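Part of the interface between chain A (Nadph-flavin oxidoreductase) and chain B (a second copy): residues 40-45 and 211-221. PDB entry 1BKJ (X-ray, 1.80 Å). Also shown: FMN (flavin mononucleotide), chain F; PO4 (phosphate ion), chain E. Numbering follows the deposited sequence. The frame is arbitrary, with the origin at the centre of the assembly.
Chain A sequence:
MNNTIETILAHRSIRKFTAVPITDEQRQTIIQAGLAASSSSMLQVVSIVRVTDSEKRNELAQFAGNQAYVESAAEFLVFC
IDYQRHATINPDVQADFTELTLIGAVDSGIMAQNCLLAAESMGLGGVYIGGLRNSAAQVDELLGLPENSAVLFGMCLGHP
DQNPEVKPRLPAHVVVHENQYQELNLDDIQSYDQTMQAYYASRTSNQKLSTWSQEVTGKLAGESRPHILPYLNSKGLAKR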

# COMPACT_ATOMS: atom_id res chain seq x y z
N SER A 40 -4.07 4.81 -8.63
CA SER A 40 -5.01 4.01 -9.43
C SER A 40 -5.97 4.90 -10.18
O SER A 40 -6.67 5.69 -9.57
CB SER A 40 -5.82 3.05 -8.55
OG SER A 40 -5.00 2.18 -7.80
N SER A 41 -5.92 4.80 -11.52
CA SER A 41 -6.75 5.58 -12.47
C SER A 41 -6.64 7.10 -12.26
O SER A 41 -7.54 7.86 -12.66
CB SER A 41 -8.23 5.13 -12.44
OG SER A 41 -8.38 3.74 -12.64
N MET A 42 -5.53 7.52 -11.63
CA MET A 42 -5.24 8.92 -11.29
C MET A 42 -6.39 9.53 -10.44
O MET A 42 -6.63 10.73 -10.45
CB MET A 42 -4.95 9.73 -12.56
CG MET A 42 -4.20 11.02 -12.38
SD MET A 42 -2.75 10.91 -11.35
CE MET A 42 -2.02 12.48 -11.69
N LEU A 43 -7.06 8.66 -9.67
CA LEU A 43 -8.20 9.03 -8.83
C LEU A 43 -7.82 9.89 -7.64
O LEU A 43 -8.63 10.69 -7.19
CB LEU A 43 -8.96 7.78 -8.37
CG LEU A 43 -9.74 6.92 -9.39
CD1 LEU A 43 -10.08 5.55 -8.81
CD2 LEU A 43 -10.99 7.64 -9.83
N GLN A 44 -6.57 9.76 -7.18
CA GLN A 44 -6.01 10.50 -6.04
C GLN A 44 -6.96 10.43 -4.83
O GLN A 44 -7.56 11.42 -4.42
CB GLN A 44 -5.64 11.93 -6.47
CG GLN A 44 -4.55 11.92 -7.52
CD GLN A 44 -4.17 13.29 -7.99
OE1 GLN A 44 -3.48 14.03 -7.28
NE2 GLN A 44 -4.63 13.66 -9.17
N VAL A 45 -7.06 9.22 -4.28
CA VAL A 45 -7.98 8.90 -3.18
C VAL A 45 -7.46 8.92 -1.74
O VAL A 45 -8.12 8.40 -0.82
CB VAL A 45 -8.66 7.54 -3.45
CG1 VAL A 45 -9.36 7.59 -4.75
CG2 VAL A 45 -7.64 6.39 -3.46
N THR B 211 -12.14 17.34 -18.78
CA THR B 211 -11.17 17.59 -17.70
C THR B 211 -10.92 16.39 -16.76
O THR B 211 -11.71 15.44 -16.75
CB THR B 211 -11.61 18.79 -16.83
OG1 THR B 211 -12.86 18.50 -16.21
CG2 THR B 211 -11.74 20.05 -17.66
N TRP B 212 -9.83 16.47 -15.96
CA TRP B 212 -9.47 15.44 -14.98
C TRP B 212 -10.64 15.17 -14.03
O TRP B 212 -11.01 14.01 -13.83
CB TRP B 212 -8.20 15.83 -14.16
CG TRP B 212 -7.92 14.91 -12.93
CD1 TRP B 212 -7.33 13.67 -12.94
CD2 TRP B 212 -8.36 15.11 -11.55
NE1 TRP B 212 -7.39 13.09 -11.69
CE2 TRP B 212 -8.01 13.94 -10.82
CE3 TRP B 212 -9.02 16.17 -10.88
CZ2 TRP B 212 -8.31 13.79 -9.44
CZ3 TRP B 212 -9.31 16.02 -9.50
CH2 TRP B 212 -8.95 14.84 -8.80
N SER B 213 -11.19 16.23 -13.41
CA SER B 213 -12.31 16.10 -12.46
C SER B 213 -13.57 15.47 -13.03
O SER B 213 -14.19 14.64 -12.36
CB SER B 213 -12.62 17.43 -11.77
OG SER B 213 -13.16 18.39 -12.66
N GLN B 214 -13.90 15.81 -14.28
CA GLN B 214 -15.07 15.25 -14.97
C GLN B 214 -14.82 13.79 -15.40
O GLN B 214 -15.73 12.95 -15.33
CB GLN B 214 -15.45 16.13 -16.17
N GLU B 215 -13.57 13.48 -15.79
CA GLU B 215 -13.19 12.12 -16.21
C GLU B 215 -13.20 11.12 -15.06
O GLU B 215 -13.80 10.05 -15.19
CB GLU B 215 -11.82 12.12 -16.90
N VAL B 216 -12.59 11.49 -13.92
CA VAL B 216 -12.54 10.60 -12.75
C VAL B 216 -13.87 10.44 -12.03
O VAL B 216 -14.23 9.33 -11.67
CB VAL B 216 -11.38 10.92 -11.74
CG1 VAL B 216 -10.03 10.86 -12.46
CG2 VAL B 216 -11.59 12.25 -10.99
N THR B 217 -14.62 11.54 -11.86
CA THR B 217 -15.94 11.46 -11.21
C THR B 217 -16.97 10.79 -12.12
O THR B 217 -17.92 10.17 -11.64
CB THR B 217 -16.46 12.82 -10.69
OG1 THR B 217 -16.60 13.75 -11.77
CG2 THR B 217 -15.55 13.38 -9.62
N GLY B 218 -16.75 10.87 -13.44
CA GLY B 218 -17.61 10.21 -14.41
C GLY B 218 -17.47 8.69 -14.29
O GLY B 218 -18.46 7.97 -14.35
N LYS B 219 -16.25 8.23 -14.03
CA LYS B 219 -15.95 6.81 -13.84
C LYS B 219 -16.57 6.31 -12.52
O LYS B 219 -17.13 5.21 -12.47
CB LYS B 219 -14.43 6.57 -13.83
N LEU B 220 -16.51 7.15 -11.49
CA LEU B 220 -17.04 6.81 -10.17
C LEU B 220 -18.56 6.92 -10.06
O LEU B 220 -19.16 6.40 -9.12
CB LEU B 220 -16.37 7.64 -9.08
CG LEU B 220 -14.87 7.40 -8.85
CD1 LEU B 220 -14.37 8.32 -7.76
CD2 LEU B 220 -14.59 5.95 -8.49
N ALA B 221 -19.18 7.55 -11.07
CA ALA B 221 -20.63 7.70 -11.14
C ALA B 221 -21.23 6.40 -11.65
O ALA B 221 -22.42 6.15 -11.47
CB ALA B 221 -21.01 8.86 -12.03
N1 FMN F . -1.78 1.92 -15.37
C2 FMN F . -2.11 1.21 -16.49
O2 FMN F . -1.79 1.56 -17.61
N3 FMN F . -2.88 0.07 -16.21
C4 FMN F . -3.28 -0.42 -14.96
O4 FMN F . -3.91 -1.48 -14.90
C4A FMN F . -2.91 0.47 -13.85
N5 FMN F . -3.17 -0.00 -12.56
C5A FMN F . -2.73 0.68 -11.42
C6 FMN F . -3.01 0.13 -10.18
C7 FMN F . -2.48 0.73 -9.04
C7M FMN F . -2.48 -0.11 -7.76
C8 FMN F . -1.78 1.99 -9.12
C8M FMN F . -1.25 2.73 -7.92
C9 FMN F . -1.56 2.60 -10.36
C9A FMN F . -1.97 1.92 -11.56
N10 FMN F . -1.67 2.38 -12.89
C10 FMN F . -2.11 1.65 -14.03
C1' FMN F . -0.78 3.40 -13.13
C2' FMN F . -1.32 4.81 -13.44
O2' FMN F . -2.62 5.02 -13.94
C3' FMN F . -0.64 5.96 -12.82
O3' FMN F . 0.03 5.73 -11.61
C4' FMN F . -1.07 7.37 -13.08
O4' FMN F . -2.10 7.70 -14.01
C5' FMN F . -0.24 8.46 -12.52
O5' FMN F . 0.82 8.47 -13.51
P FMN F . 2.35 8.18 -13.21
O1P FMN F . 2.74 9.35 -12.43
O2P FMN F . 2.93 8.14 -14.56
O3P FMN F . 2.48 6.90 -12.47
P PO4 E . -5.48 2.95 -15.03
O1 PO4 E . -6.95 3.32 -15.12
O2 PO4 E . -4.75 3.33 -13.80
O3 PO4 E . -5.69 1.46 -15.05
O4 PO4 E . -4.99 3.67 -16.28

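The chain A stretch forms no regular helix or strand, and three of its residues, S41(A), M42(A) and Q44(A), have positive phi. Its path is held by a turn in which L43(A) N donates to S40(A) O at 3.0 Å. Against it lies a helix of chain B that begins at W212(B). T211(B) is its N-cap: its OG1 accepts a weak hydrogen bond from Q214(B) N at 3.5 Å, partly satisfying an amide that has no carbonyl of a preceding turn to bind. The nearest CA atoms across the stretches are those of L43(A) and V216(B), 6.1 Å apart.

W212(B), V216(B) and L220(B), spaced four residues apart, all direct their CA-to-CB bonds toward chain A, so one side of the helix forms the contact. At its start, W212(B) supplies both a large apolar surface and a donor. W212(B) NE1 donates to M42(A) O at 2.8 Å with an N-H...acceptor angle of 159°, the only hydrogen bond between the stretches; because the N-H lies in the indole plane, the carbonyl meets the ring at its edge. The M42(A) side chain adds an apolar contact, CG to W212(B) CD1 at 4.1 Å, while its SD lies 3.7 Å from FMN C5', so this residue touches both partner subunit and cofactor.

L43(A) contributes the largest buried area. Its CA-to-CB bond points away from the helix, yet the branched side chain returns at its end: L43(A) CD2 sits 3.8 Å from V216(B) CB and 4.0 Å from L220(B) CG. Leucine suits this place because one methyl can touch two successive helical turns, and the aliphatic partners ask for no polar match. Q44(A) NE2 approaches W212(B) CZ2 at 3.7 Å; with its amide hydrogen-bonded elsewhere in the structure, the polar group can lie against the indole without needing a polar partner there.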